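Local coordinates for protein TRAP dicarboxylate transporter-DctP subunit (Rhodobacter sphaeroides, PDB 4PE3) that probably captures a small organic acid in the periplasm, as the solute-binding subunit of a TRAP transporter, and hands it to the membrane permease, at residues His50-Lys55 with Glu265-Phe270; Val75-Thr80 with Thr96-Gly101; His92-Ser97 with Leu242-Met247; Pro104-Ile109 with Asn136-Pro141; Val149-Leu154 with His238-Val243. All blocks are in the same frame, centred on the assembly; numbering follows the deposited sequence.

Contact 1 of 5, residues His50-Lys55 with Glu265-Phe270; sequences HVFADK and EAQKIF
V51, F52 and K55 of helix 44-59 pack against A266, Q267, I269 and F270 of the long helix 257-291, an antiparallel helix pair lying beside the five-stranded sheet of a family 7 solute-binding protein. The axes of the two short segments approach to 8.0 Å and run 148° apart. CG of F52 stands anti to the backbone N (chi1 174°), which carries the ring to the A266-Q267 peptide; A266 C and Q267 N meet its edge near the ring plane, and F52 CD1 comes 3.7 Å from Q267 CA. Q267 crosses this ring obliquely through its CB, then bends at chi2 (-76°) and takes its amide away, where NE2 donates to the backbone O of V149. The two phenylalanines meet at their roots, F52 CB to F270 CB at 3.8 Å; beyond that the F270 ring leads away, and both side chains touch V245 of strand 243-248. Toward the other end of the contact the small methyl of A266 lets the K55 chain come close, with K55 CB to A266 CB at 3.7 Å. K55 then lies across I269, while its NZ forms a salt bridge with E58. V51 completes the seam: its CG1 lies 3.8 Å from F270 CA and 4.1 Å from I269 CG2.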
# COMPACT_ATOMS: atom_id res chain seq x y z
N HIS A 50 -2.84 15.68 -7.10
CA HIS A 50 -3.28 17.06 -7.27
C HIS A 50 -4.58 17.31 -6.47
O HIS A 50 -4.87 18.45 -6.10
CB HIS A 50 -3.61 17.43 -8.71
CG HIS A 50 -2.44 17.56 -9.63
ND1 HIS A 50 -1.36 18.41 -9.43
CD2 HIS A 50 -2.25 17.02 -10.86
CE1 HIS A 50 -0.55 18.35 -10.48
NE2 HIS A 50 -1.06 17.50 -11.35
N VAL A 51 -5.39 16.28 -6.28
CA VAL A 51 -6.65 16.43 -5.53
C VAL A 51 -6.37 16.94 -4.11
O VAL A 51 -7.10 17.78 -3.61
CB VAL A 51 -7.48 15.14 -5.52
CG1 VAL A 51 -8.73 15.28 -4.67
CG2 VAL A 51 -7.85 14.77 -6.95
N PHE A 52 -5.31 16.45 -3.49
CA PHE A 52 -4.96 16.93 -2.15
C PHE A 52 -4.67 18.42 -2.19
O PHE A 52 -5.27 19.20 -1.43
CB PHE A 52 -3.77 16.17 -1.59
CG PHE A 52 -3.26 16.70 -0.29
CD1 PHE A 52 -4.09 16.78 0.83
CD2 PHE A 52 -1.95 17.11 -0.17
CE1 PHE A 52 -3.60 17.27 2.05
CE2 PHE A 52 -1.46 17.59 1.05
CZ PHE A 52 -2.28 17.66 2.15
N ALA A 53 -3.78 18.82 -3.07
CA ALA A 53 -3.44 20.23 -3.15
C ALA A 53 -4.66 21.08 -3.48
O ALA A 53 -4.90 22.12 -2.85
CB ALA A 53 -2.35 20.46 -4.20
N ASP A 54 -5.46 20.65 -4.44
CA ASP A 54 -6.62 21.43 -4.89
C ASP A 54 -7.68 21.58 -3.80
O ASP A 54 -8.30 22.64 -3.65
CB ASP A 54 -7.24 20.81 -6.15
CG ASP A 54 -6.35 20.99 -7.38
OD1 ASP A 54 -5.49 21.89 -7.36
OD2 ASP A 54 -6.50 20.24 -8.37
N LYS A 55 -7.88 20.52 -3.02
CA LYS A 55 -8.90 20.54 -1.98
C LYS A 55 -8.44 21.34 -0.77
O LYS A 55 -9.26 21.93 -0.07
CB LYS A 55 -9.32 19.12 -1.59
CG LYS A 55 -10.09 18.40 -2.69
CD LYS A 55 -11.37 19.15 -3.04
CE LYS A 55 -12.05 18.56 -4.25
NZ LYS A 55 -13.27 19.35 -4.59
N GLU A 265 -9.31 17.02 6.08
CA GLU A 265 -10.46 16.76 5.23
C GLU A 265 -10.03 16.64 3.76
O GLU A 265 -10.45 15.73 3.05
CB GLU A 265 -11.48 17.89 5.39
CG GLU A 265 -12.81 17.64 4.69
CD GLU A 265 -13.81 18.77 4.91
OE1 GLU A 265 -14.87 18.75 4.24
OE2 GLU A 265 -13.56 19.67 5.76
N ALA A 266 -9.17 17.57 3.32
CA ALA A 266 -8.64 17.53 1.95
C ALA A 266 -7.93 16.21 1.68
O ALA A 266 -8.07 15.62 0.61
CB ALA A 266 -7.69 18.71 1.71
N GLN A 267 -7.15 15.77 2.65
CA GLN A 267 -6.42 14.51 2.53
C GLN A 267 -7.38 13.35 2.38
O GLN A 267 -7.13 12.45 1.57
CB GLN A 267 -5.49 14.32 3.75
CG GLN A 267 -4.43 13.24 3.54
CD GLN A 267 -4.98 11.83 3.63
OE1 GLN A 267 -5.90 11.56 4.39
NE2 GLN A 267 -4.44 10.94 2.83
N LYS A 268 -8.44 13.35 3.17
CA LYS A 268 -9.46 12.29 3.11
C LYS A 268 -10.12 12.27 1.74
O LYS A 268 -10.40 11.21 1.17
CB LYS A 268 -10.51 12.51 4.20
CG LYS A 268 -11.58 11.46 4.28
CD LYS A 268 -11.00 10.12 4.71
CE LYS A 268 -12.08 9.07 4.81
NZ LYS A 268 -11.50 7.76 5.17
N ILE A 269 -10.37 13.45 1.18
CA ILE A 269 -10.97 13.54 -0.14
C ILE A 269 -10.02 12.97 -1.20
O ILE A 269 -10.43 12.20 -2.06
CB ILE A 269 -11.37 14.98 -0.50
CG1 ILE A 269 -12.53 15.43 0.38
CG2 ILE A 269 -11.77 15.08 -1.97
CD1 ILE A 269 -12.73 16.95 0.37
N PHE A 270 -8.74 13.34 -1.13
CA PHE A 270 -7.74 12.78 -2.01
C PHE A 270 -7.72 11.24 -1.88
O PHE A 270 -7.77 10.52 -2.88
CB PHE A 270 -6.36 13.39 -1.72
CG PHE A 270 -5.20 12.49 -2.04
CD1 PHE A 270 -4.97 12.04 -3.33
CD2 PHE A 270 -4.33 12.09 -1.04
CE1 PHE A 270 -3.91 11.22 -3.61
CE2 PHE A 270 -3.26 11.26 -1.32
CZ PHE A 270 -3.06 10.81 -2.59

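Contact 2 of 5, residues Val75-Thr80 with Thr96-Gly101; sequences VDYKET and TSYFAG
Y77 drives one edge of its ring into the face of Y98, a T-shaped stack with the centroids 4.5 Å apart and the planes at 74°. This is the tight part of the contact: Y77 CD2 stands 3.2 Å above the Y98 plane, over the ring centre, and comes within 3.3 Å of Y98 CE2. A chi1 of 74° puts Y77 CG between the backbone N and the carbonyl carbon and turns the ring toward Y98. F99 makes the buried flank. It presents its edge to segment 75-80, with F99 CE1 3.4 Å from K78 O and F99 CZ 3.9 Å from T80 OG1, while CB of Y98 sits over one F99 face. No hydrogen bond crosses between the segments. K78 makes the solvent side, looser and without a polar grip: its CG covers a rim of the Y77 ring, its CD passes Y98 O at 3.6 Å, and the chain runs on over the surface. The 75-80 loop keeps its shape by its own bonds, a type I turn from D76 to E79 and an Asx turn in which K78 N donates to D76 OD1 at 3.0 Å. An acetate, probably from the crystallisation liquor, lies about 3 Å from the F99 side chain. E79 takes the N-cap position of helix 80-86, T80 bonds through OG1 to ND1 of H92 on strand 91-95, and F99 also touches F106 of helix 104-110, so the contact joins the loops that lead into both helices.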
# COMPACT_ATOMS: atom_id res chain seq x y z
N VAL A 75 14.86 16.78 -3.04
CA VAL A 75 15.77 15.84 -2.39
C VAL A 75 15.48 14.40 -2.79
O VAL A 75 14.44 14.10 -3.37
CB VAL A 75 15.67 15.92 -0.86
CG1 VAL A 75 16.34 17.19 -0.36
CG2 VAL A 75 14.21 15.82 -0.42
N ASP A 76 16.42 13.52 -2.46
CA ASP A 76 16.27 12.09 -2.68
C ASP A 76 15.01 11.57 -2.00
O ASP A 76 14.66 12.03 -0.91
CB ASP A 76 17.51 11.39 -2.12
CG ASP A 76 17.52 9.91 -2.39
OD1 ASP A 76 17.03 9.15 -1.53
OD2 ASP A 76 18.03 9.52 -3.46
N TYR A 77 14.32 10.61 -2.62
CA TYR A 77 13.07 10.07 -2.07
C TYR A 77 13.17 9.45 -0.66
O TYR A 77 12.17 9.38 0.06
CB TYR A 77 12.45 9.06 -3.05
CG TYR A 77 13.16 7.72 -3.13
CD1 TYR A 77 14.35 7.58 -3.83
CD2 TYR A 77 12.65 6.61 -2.49
CE1 TYR A 77 15.00 6.37 -3.89
CE2 TYR A 77 13.28 5.39 -2.55
CZ TYR A 77 14.46 5.27 -3.25
OH TYR A 77 15.10 4.05 -3.31
N LYS A 78 14.35 8.99 -0.25
CA LYS A 78 14.53 8.42 1.07
C LYS A 78 14.85 9.48 2.12
O LYS A 78 14.87 9.18 3.31
CB LYS A 78 15.63 7.36 1.07
CG LYS A 78 15.25 6.09 0.34
CD LYS A 78 15.86 4.88 1.01
CE LYS A 78 15.48 3.59 0.31
NZ LYS A 78 16.47 2.51 0.62
N GLU A 79 15.07 10.71 1.68
CA GLU A 79 15.52 11.76 2.59
C GLU A 79 14.48 12.85 2.77
O GLU A 79 14.76 13.89 3.34
CB GLU A 79 16.83 12.37 2.09
CG GLU A 79 17.97 11.37 1.97
CD GLU A 79 18.05 10.39 3.14
OE1 GLU A 79 17.97 10.84 4.30
OE2 GLU A 79 18.18 9.17 2.88
N THR A 80 13.26 12.61 2.30
CA THR A 80 12.23 13.61 2.51
C THR A 80 11.98 13.91 4.00
O THR A 80 11.72 15.06 4.33
CB THR A 80 10.93 13.31 1.76
OG1 THR A 80 10.50 11.96 2.00
CG2 THR A 80 11.10 13.50 0.25
N THR A 96 5.81 4.67 2.64
CA THR A 96 6.38 4.53 3.98
C THR A 96 7.39 3.38 4.07
O THR A 96 8.30 3.40 4.90
CB THR A 96 5.23 4.35 5.01
OG1 THR A 96 4.39 5.51 4.94
CG2 THR A 96 5.75 4.16 6.44
N SER A 97 7.29 2.41 3.16
CA SER A 97 8.24 1.32 3.15
C SER A 97 9.67 1.78 2.83
O SER A 97 10.62 1.08 3.16
CB SER A 97 7.82 0.24 2.15
OG SER A 97 8.09 0.65 0.84
N TYR A 98 9.80 2.96 2.24
CA TYR A 98 11.13 3.51 1.95
C TYR A 98 11.98 3.68 3.20
O TYR A 98 13.21 3.78 3.12
CB TYR A 98 10.99 4.87 1.28
CG TYR A 98 10.48 4.86 -0.15
CD1 TYR A 98 10.56 3.72 -0.95
CD2 TYR A 98 9.93 6.00 -0.70
CE1 TYR A 98 10.10 3.74 -2.27
CE2 TYR A 98 9.47 6.02 -2.00
CZ TYR A 98 9.55 4.89 -2.77
OH TYR A 98 9.10 4.94 -4.07
N PHE A 99 11.34 3.68 4.36
CA PHE A 99 12.04 4.01 5.60
C PHE A 99 12.28 2.79 6.48
O PHE A 99 12.63 2.94 7.66
CB PHE A 99 11.29 5.14 6.30
CG PHE A 99 10.96 6.29 5.38
CD1 PHE A 99 11.98 7.02 4.79
CD2 PHE A 99 9.65 6.64 5.10
CE1 PHE A 99 11.69 8.06 3.91
CE2 PHE A 99 9.36 7.68 4.22
CZ PHE A 99 10.39 8.40 3.64
N ALA A 100 12.10 1.60 5.91
CA ALA A 100 12.32 0.37 6.67
C ALA A 100 13.72 0.26 7.25
O ALA A 100 13.93 -0.42 8.26
CB ALA A 100 12.02 -0.84 5.78
N GLY A 101 14.68 0.92 6.62
CA GLY A 101 16.04 0.97 7.15
C GLY A 101 16.14 1.67 8.50
O GLY A 101 17.03 1.36 9.30

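Contact 3 of 5, residues His92-Ser97 with Leu242-Met247; sequences HITDTS and LVEVSM
H92 and E244 meet side chain to side chain on neighbouring antiparallel strands, 91-95 and 243-248, of the mixed five-stranded sheet. The imidazole and carboxylate planes stand 89° apart. H92 NE2 donates to E244 OE2 at 2.9 Å; the acceptor lies in the ring plane, but the donor comes from above the carboxylate plane, 69° out of it. From the opposite face of that plane S246 OG also donates to E244 OE2, on the anti side. The second oxygen, E244 OE1, takes the hydroxyl of T96 at 2.8 Å, with T96 and E244 crossing at about a right angle. Three donors thus grip the buried carboxylate and fix its rotation. The H92 ring comes over T94, whose CG2 lies 3.4 Å above the ring plane at its centre, because CG of H92 sits between the backbone N and the carbonyl carbon (chi1 63°), ND1 being taken by T80. T94 CG2 in turn lies alongside the E244 chain. On the face that carries I93, V243, V245 and D95, the aliphatic side chains pack together: I93 CG2 meets V243 CG1 at 3.6 Å, and I93 runs beside V245, facing F52 of helix 44-59. The backbone joins these rows through the hydrogen-bonded pairs H92 with S246 and T94 with E244. Strand 91-95 ends in an Asx turn at D95; within it the bond from T96 N to L242 O is weak, and S97 N donates to D95 OD1 at 2.9 Å.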
# COMPACT_ATOMS: atom_id res chain seq x y z
N HIS A 92 5.55 15.50 2.53
CA HIS A 92 5.68 14.50 1.47
C HIS A 92 4.44 13.65 1.32
O HIS A 92 3.60 13.58 2.24
CB HIS A 92 6.94 13.62 1.62
CG HIS A 92 6.99 12.78 2.87
ND1 HIS A 92 8.18 12.26 3.33
CD2 HIS A 92 6.02 12.29 3.69
CE1 HIS A 92 7.95 11.52 4.41
NE2 HIS A 92 6.66 11.54 4.65
N ILE A 93 4.31 13.05 0.15
CA ILE A 93 3.32 12.03 -0.12
C ILE A 93 4.16 10.88 -0.63
O ILE A 93 4.64 10.93 -1.77
CB ILE A 93 2.26 12.47 -1.16
CG1 ILE A 93 1.57 13.76 -0.74
CG2 ILE A 93 1.26 11.34 -1.35
CD1 ILE A 93 0.53 14.27 -1.71
N THR A 94 4.40 9.86 0.19
CA THR A 94 5.43 8.90 -0.14
C THR A 94 5.18 7.50 0.43
O THR A 94 4.32 7.31 1.28
CB THR A 94 6.82 9.42 0.31
OG1 THR A 94 7.84 8.65 -0.34
CG2 THR A 94 6.97 9.32 1.82
N ASP A 95 5.96 6.56 -0.06
CA ASP A 95 5.86 5.15 0.28
C ASP A 95 6.57 4.96 1.59
O ASP A 95 7.80 5.06 1.66
CB ASP A 95 6.55 4.36 -0.82
CG ASP A 95 6.37 2.86 -0.71
OD1 ASP A 95 6.37 2.32 0.40
OD2 ASP A 95 6.25 2.23 -1.79
N THR A 96 5.81 4.67 2.64
CA THR A 96 6.38 4.53 3.98
C THR A 96 7.39 3.38 4.07
O THR A 96 8.30 3.40 4.90
CB THR A 96 5.23 4.35 5.01
OG1 THR A 96 4.39 5.51 4.94
CG2 THR A 96 5.75 4.16 6.44
N SER A 97 7.29 2.41 3.16
CA SER A 97 8.24 1.32 3.15
C SER A 97 9.67 1.78 2.83
O SER A 97 10.62 1.08 3.16
CB SER A 97 7.82 0.24 2.15
OG SER A 97 8.09 0.65 0.84
N LEU A 242 1.10 1.28 1.81
CA LEU A 242 0.68 2.49 2.51
C LEU A 242 1.47 3.68 2.00
O LEU A 242 2.70 3.66 2.02
CB LEU A 242 0.90 2.33 4.02
CG LEU A 242 0.28 3.32 4.98
CD1 LEU A 242 0.20 2.78 6.40
CD2 LEU A 242 1.10 4.58 4.99
N VAL A 243 0.75 4.68 1.51
CA VAL A 243 1.35 5.96 1.14
C VAL A 243 0.92 6.98 2.19
O VAL A 243 -0.26 7.14 2.49
CB VAL A 243 0.94 6.38 -0.27
CG1 VAL A 243 1.16 7.84 -0.51
CG2 VAL A 243 1.70 5.56 -1.26
N GLU A 244 1.91 7.59 2.84
CA GLU A 244 1.62 8.57 3.87
C GLU A 244 1.60 9.98 3.31
O GLU A 244 2.38 10.30 2.38
CB GLU A 244 2.67 8.51 4.99
CG GLU A 244 4.10 8.88 4.56
CD GLU A 244 5.08 8.81 5.70
OE1 GLU A 244 5.71 7.74 5.89
OE2 GLU A 244 5.25 9.82 6.44
N VAL A 245 0.71 10.81 3.85
CA VAL A 245 0.72 12.25 3.64
C VAL A 245 1.08 12.83 5.00
O VAL A 245 0.33 12.68 5.97
CB VAL A 245 -0.67 12.78 3.19
CG1 VAL A 245 -0.66 14.27 3.00
CG2 VAL A 245 -1.10 12.10 1.90
N SER A 246 2.25 13.45 5.06
CA SER A 246 2.82 13.94 6.31
C SER A 246 3.52 15.27 6.08
O SER A 246 3.94 15.56 4.95
CB SER A 246 3.84 12.95 6.83
OG SER A 246 3.25 11.66 6.98
N MSE A 247 3.69 16.07 7.13
CA MSE A 247 4.31 17.38 6.97
C MSE A 247 5.10 17.76 8.20
O MSE A 247 5.05 17.07 9.24
CB MSE A 247 3.25 18.43 6.65
CG MSE A 247 2.41 18.93 7.81
SE MSE A 247 1.35 20.49 7.31
CE MSE A 247 2.83 21.74 7.20

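Contact 4 of 5, residues Pro104-Ile109 with Asn136-Pro141; sequences PAFGLI and NELINP
L138 of helix 131-139 reaches across to A105, F106 and I109 of helix 104-110, and the contact is made almost wholly of carbon. Among the aliphatic pairs, the two methyl branches of L138 divide the work: CD2 comes 3.9 Å from A105 CB, and CD1 comes 4.2 Å from I109 CG2. With CG anti to the carbonyl carbon (chi1 -77°), the fork points at A105 and I109. M325 of helix 324-339 covers A105 and L138.

The aromatic contacts gather round F106. Its side chain and that of L138 point in opposite senses and overlap alongside each other; F106 CE1 touches L138 CB at 3.8 Å, and L138 CD2 lies 4.1 Å above one face of the ring, offset toward the rim. I139 comes instead to the ring edge, near its plane, with its CG2 3.8 Å from F106 CE1; it also rests on L144 and F146 of strand 144-150, on the sheet face that carries E244. With F106 replaced by alanine, L138 and I139 would probably lose the ring they share, leaving a gap between the helices.

Polar bonds play no part across the contact and are found around it. In segment 136-141, N136 OD1 accepts from F146 N and N140 ND2 donates to L144 O, tying that segment to strand 144-150, while E137 forms a salt bridge with K328. Between segments 104-109 and 136-141 there is no hydrogen bond, so their fit probably rests on burial and on the shapes of L138 and F106.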
# COMPACT_ATOMS: atom_id res chain seq x y z
N PRO A 104 12.47 -1.54 11.46
CA PRO A 104 11.65 -2.51 10.70
C PRO A 104 10.15 -2.27 10.83
O PRO A 104 9.37 -2.76 10.02
CB PRO A 104 12.03 -3.86 11.30
CG PRO A 104 13.16 -3.62 12.26
CD PRO A 104 13.29 -2.15 12.51
N ALA A 105 9.72 -1.53 11.85
CA ALA A 105 8.31 -1.19 12.00
C ALA A 105 7.77 -0.49 10.76
O ALA A 105 6.59 -0.63 10.42
CB ALA A 105 8.10 -0.30 13.22
N PHE A 106 8.61 0.30 10.11
CA PHE A 106 8.17 1.03 8.93
C PHE A 106 7.75 0.07 7.82
O PHE A 106 6.73 0.29 7.17
CB PHE A 106 9.27 2.00 8.44
CG PHE A 106 9.40 3.26 9.27
CD1 PHE A 106 8.46 4.27 9.17
CD2 PHE A 106 10.46 3.42 10.15
CE1 PHE A 106 8.57 5.43 9.92
CE2 PHE A 106 10.58 4.57 10.90
CZ PHE A 106 9.64 5.58 10.77
N GLY A 107 8.55 -0.97 7.61
CA GLY A 107 8.25 -1.96 6.58
C GLY A 107 6.98 -2.71 6.90
O GLY A 107 6.13 -2.98 6.02
N LEU A 108 6.84 -3.08 8.17
CA LEU A 108 5.69 -3.87 8.58
C LEU A 108 4.37 -3.09 8.50
O LEU A 108 3.38 -3.59 7.94
CB LEU A 108 5.89 -4.45 9.99
CG LEU A 108 4.73 -5.28 10.50
CD1 LEU A 108 4.53 -6.53 9.63
CD2 LEU A 108 4.92 -5.68 11.97
N ILE A 109 4.33 -1.87 9.01
CA ILE A 109 3.10 -1.10 8.93
C ILE A 109 2.79 -0.69 7.47
O ILE A 109 1.62 -0.56 7.09
CB ILE A 109 3.13 0.16 9.83
CG1 ILE A 109 1.71 0.65 10.07
CG2 ILE A 109 4.03 1.28 9.23
CD1 ILE A 109 1.63 1.76 11.10
N ASN A 136 2.27 8.44 13.93
CA ASN A 136 2.83 9.56 14.64
C ASN A 136 3.89 9.18 15.66
O ASN A 136 4.85 9.91 15.83
CB ASN A 136 1.72 10.41 15.26
CG ASN A 136 1.08 11.32 14.22
OD1 ASN A 136 1.78 12.10 13.56
ND2 ASN A 136 -0.23 11.23 14.06
N GLU A 137 3.75 8.02 16.31
CA GLU A 137 4.80 7.56 17.20
C GLU A 137 6.06 7.29 16.41
O GLU A 137 7.17 7.49 16.91
CB GLU A 137 4.38 6.29 17.96
CG GLU A 137 5.40 5.93 19.05
CD GLU A 137 4.99 4.74 19.91
OE1 GLU A 137 3.88 4.22 19.73
OE2 GLU A 137 5.81 4.34 20.78
N LEU A 138 5.90 6.84 15.16
CA LEU A 138 7.04 6.55 14.33
C LEU A 138 7.69 7.81 13.77
O LEU A 138 8.91 7.86 13.67
CB LEU A 138 6.64 5.64 13.16
CG LEU A 138 6.45 4.18 13.54
CD1 LEU A 138 5.83 3.40 12.40
CD2 LEU A 138 7.78 3.57 13.93
N ILE A 139 6.89 8.79 13.39
CA ILE A 139 7.46 9.92 12.65
C ILE A 139 7.55 11.25 13.39
O ILE A 139 8.31 12.11 12.96
CB ILE A 139 6.82 10.09 11.24
CG1 ILE A 139 5.42 10.71 11.28
CG2 ILE A 139 6.78 8.75 10.53
CD1 ILE A 139 4.82 10.98 9.90
N ASN A 140 6.85 11.41 14.51
CA ASN A 140 7.08 12.59 15.36
C ASN A 140 8.55 12.68 15.77
O ASN A 140 9.11 13.77 15.82
CB ASN A 140 6.20 12.59 16.61
CG ASN A 140 4.72 12.82 16.34
OD1 ASN A 140 3.91 12.64 17.25
ND2 ASN A 140 4.35 13.18 15.11
N PRO A 141 9.20 11.55 16.06
CA PRO A 141 10.63 11.63 16.41
C PRO A 141 11.53 12.15 15.29
O PRO A 141 12.69 12.50 15.55
CB PRO A 141 10.98 10.18 16.77
CG PRO A 141 9.71 9.60 17.27
CD PRO A 141 8.66 10.20 16.36

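Contact 5 of 5, residues Val149-Leu154 with His238-Val243; sequences VSTPGL and HSLPLV
The S150 and V243 backbones form an antiparallel hydrogen-bonded pair, S150 N to V243 O at 2.8 Å, where strands 144-150 and 243-248 of the five-stranded sheet meet; the touching parts, end to end, run 155° apart, and beyond the bridge they lose regular strand structure, consistent with the interlobe hinge of this fold. T151 continues the pairing through its side chain. With OG1 anti to the backbone N (chi1 -180°), T151 OG1 donates in the carbonyl plane to P241 O at 2.8 Å and accepts from G153 N at 2.9 Å, an ST turn. A valine in its place would lack the hydroxyl and would probably leave P241 O and G153 N without this shared partner. At G153 a side chain would collide with the preceding carbonyl. P152 CD rests 3.7 Å from V243 CG2, and P152 CG faces P241 CB. L154 lies perpendicular to L240, with L154 CB 3.8 Å from L240 CD1. S239, just before L240, bonds through OG to N111; the zinc ion held by E155, D213 and Y214 lies about 4 Å from its side chain. V149 lies across L242, and packing is tight there: V149 CG2 lies 3.3 Å from L242 CG.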
# COMPACT_ATOMS: atom_id res chain seq x y z
N VAL A 149 -3.62 8.69 5.32
CA VAL A 149 -3.13 7.59 4.53
C VAL A 149 -3.77 7.57 3.15
O VAL A 149 -4.90 8.05 2.95
CB VAL A 149 -3.36 6.23 5.28
CG1 VAL A 149 -4.83 5.82 5.23
CG2 VAL A 149 -2.49 5.17 4.72
N SER A 150 -3.04 7.03 2.18
CA SER A 150 -3.59 6.72 0.88
C SER A 150 -2.94 5.44 0.40
O SER A 150 -2.17 4.84 1.12
CB SER A 150 -3.30 7.88 -0.06
OG SER A 150 -1.92 8.21 -0.06
N THR A 151 -3.26 5.02 -0.82
CA THR A 151 -2.60 3.85 -1.39
C THR A 151 -2.61 3.88 -2.92
O THR A 151 -3.54 4.37 -3.53
CB THR A 151 -3.30 2.56 -0.88
OG1 THR A 151 -2.67 1.40 -1.43
CG2 THR A 151 -4.75 2.57 -1.28
N PRO A 152 -1.58 3.31 -3.54
CA PRO A 152 -1.65 3.08 -4.99
C PRO A 152 -2.46 1.82 -5.35
O PRO A 152 -2.56 1.48 -6.53
CB PRO A 152 -0.19 2.88 -5.38
CG PRO A 152 0.43 2.29 -4.14
CD PRO A 152 -0.25 2.98 -3.00
N GLY A 153 -2.99 1.13 -4.34
CA GLY A 153 -3.96 0.07 -4.59
C GLY A 153 -3.62 -1.29 -4.04
O GLY A 153 -2.45 -1.64 -3.87
N LEU A 154 -4.65 -2.05 -3.73
CA LEU A 154 -4.50 -3.48 -3.43
C LEU A 154 -4.14 -4.17 -4.73
O LEU A 154 -4.87 -4.03 -5.74
CB LEU A 154 -5.79 -4.03 -2.86
CG LEU A 154 -5.85 -5.53 -2.65
CD1 LEU A 154 -4.77 -6.02 -1.70
CD2 LEU A 154 -7.25 -5.92 -2.19
N HIS A 238 -2.51 -10.04 -0.78
CA HIS A 238 -1.20 -9.96 -0.16
C HIS A 238 -0.46 -8.64 -0.14
O HIS A 238 0.38 -8.46 0.73
CB HIS A 238 -0.28 -11.05 -0.70
CG HIS A 238 0.48 -10.63 -1.91
ND1 HIS A 238 -0.06 -10.61 -3.17
CD2 HIS A 238 1.75 -10.19 -2.03
CE1 HIS A 238 0.84 -10.16 -4.02
NE2 HIS A 238 1.95 -9.91 -3.36
N SER A 239 -0.72 -7.69 -1.05
CA SER A 239 0.08 -6.48 -1.12
C SER A 239 -0.78 -5.24 -1.29
O SER A 239 -1.50 -5.09 -2.28
CB SER A 239 1.07 -6.57 -2.27
OG SER A 239 1.83 -5.36 -2.26
N LEU A 240 -0.72 -4.33 -0.31
CA LEU A 240 -1.51 -3.12 -0.32
C LEU A 240 -0.64 -2.03 0.30
O LEU A 240 -0.69 -1.82 1.52
CB LEU A 240 -2.82 -3.33 0.46
CG LEU A 240 -3.96 -2.36 0.18
CD1 LEU A 240 -5.29 -2.90 0.75
CD2 LEU A 240 -3.65 -1.01 0.76
N PRO A 241 0.19 -1.36 -0.50
CA PRO A 241 1.16 -0.42 0.08
C PRO A 241 0.53 0.84 0.69
O PRO A 241 -0.42 1.40 0.17
CB PRO A 241 2.04 -0.04 -1.11
CG PRO A 241 1.83 -1.12 -2.13
CD PRO A 241 0.44 -1.62 -1.92
N LEU A 242 1.10 1.28 1.81
CA LEU A 242 0.68 2.49 2.51
C LEU A 242 1.47 3.68 2.00
O LEU A 242 2.70 3.66 2.02
CB LEU A 242 0.90 2.33 4.02
CG LEU A 242 0.28 3.32 4.98
CD1 LEU A 242 0.20 2.78 6.40
CD2 LEU A 242 1.10 4.58 4.99
N VAL A 243 0.75 4.68 1.51
CA VAL A 243 1.35 5.96 1.14
C VAL A 243 0.92 6.98 2.19
O VAL A 243 -0.26 7.14 2.49
CB VAL A 243 0.94 6.38 -0.27
CG1 VAL A 243 1.16 7.84 -0.51
CG2 VAL A 243 1.70 5.56 -1.26

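How the contacts relate
All five contacts gather round the five-stranded sheet. Contact 3 pairs strands 91-95 and 243-248; contact 5 continues from 243-248 to edge strand 144-150. Contacts 3 and 5 share L242 and V243, their centres 11 Å apart. Contact 1 lies against one face, F52 and F270 packing on V245. Contacts 2 and 4 lie toward the other, where F99 and I139 approach E244. Contacts 1 and 4 do not touch, with centres 23 Å apart. Along the chain contact 1 encloses the rest, contact 2 closes before contacts 4 and 5 open, and contact 4 is nested inside the loop closed by contact 3. Segments far apart in sequence, from 50-55 to 265-270, thus come together round one sheet, and contact 5 probably leads toward the other lobe.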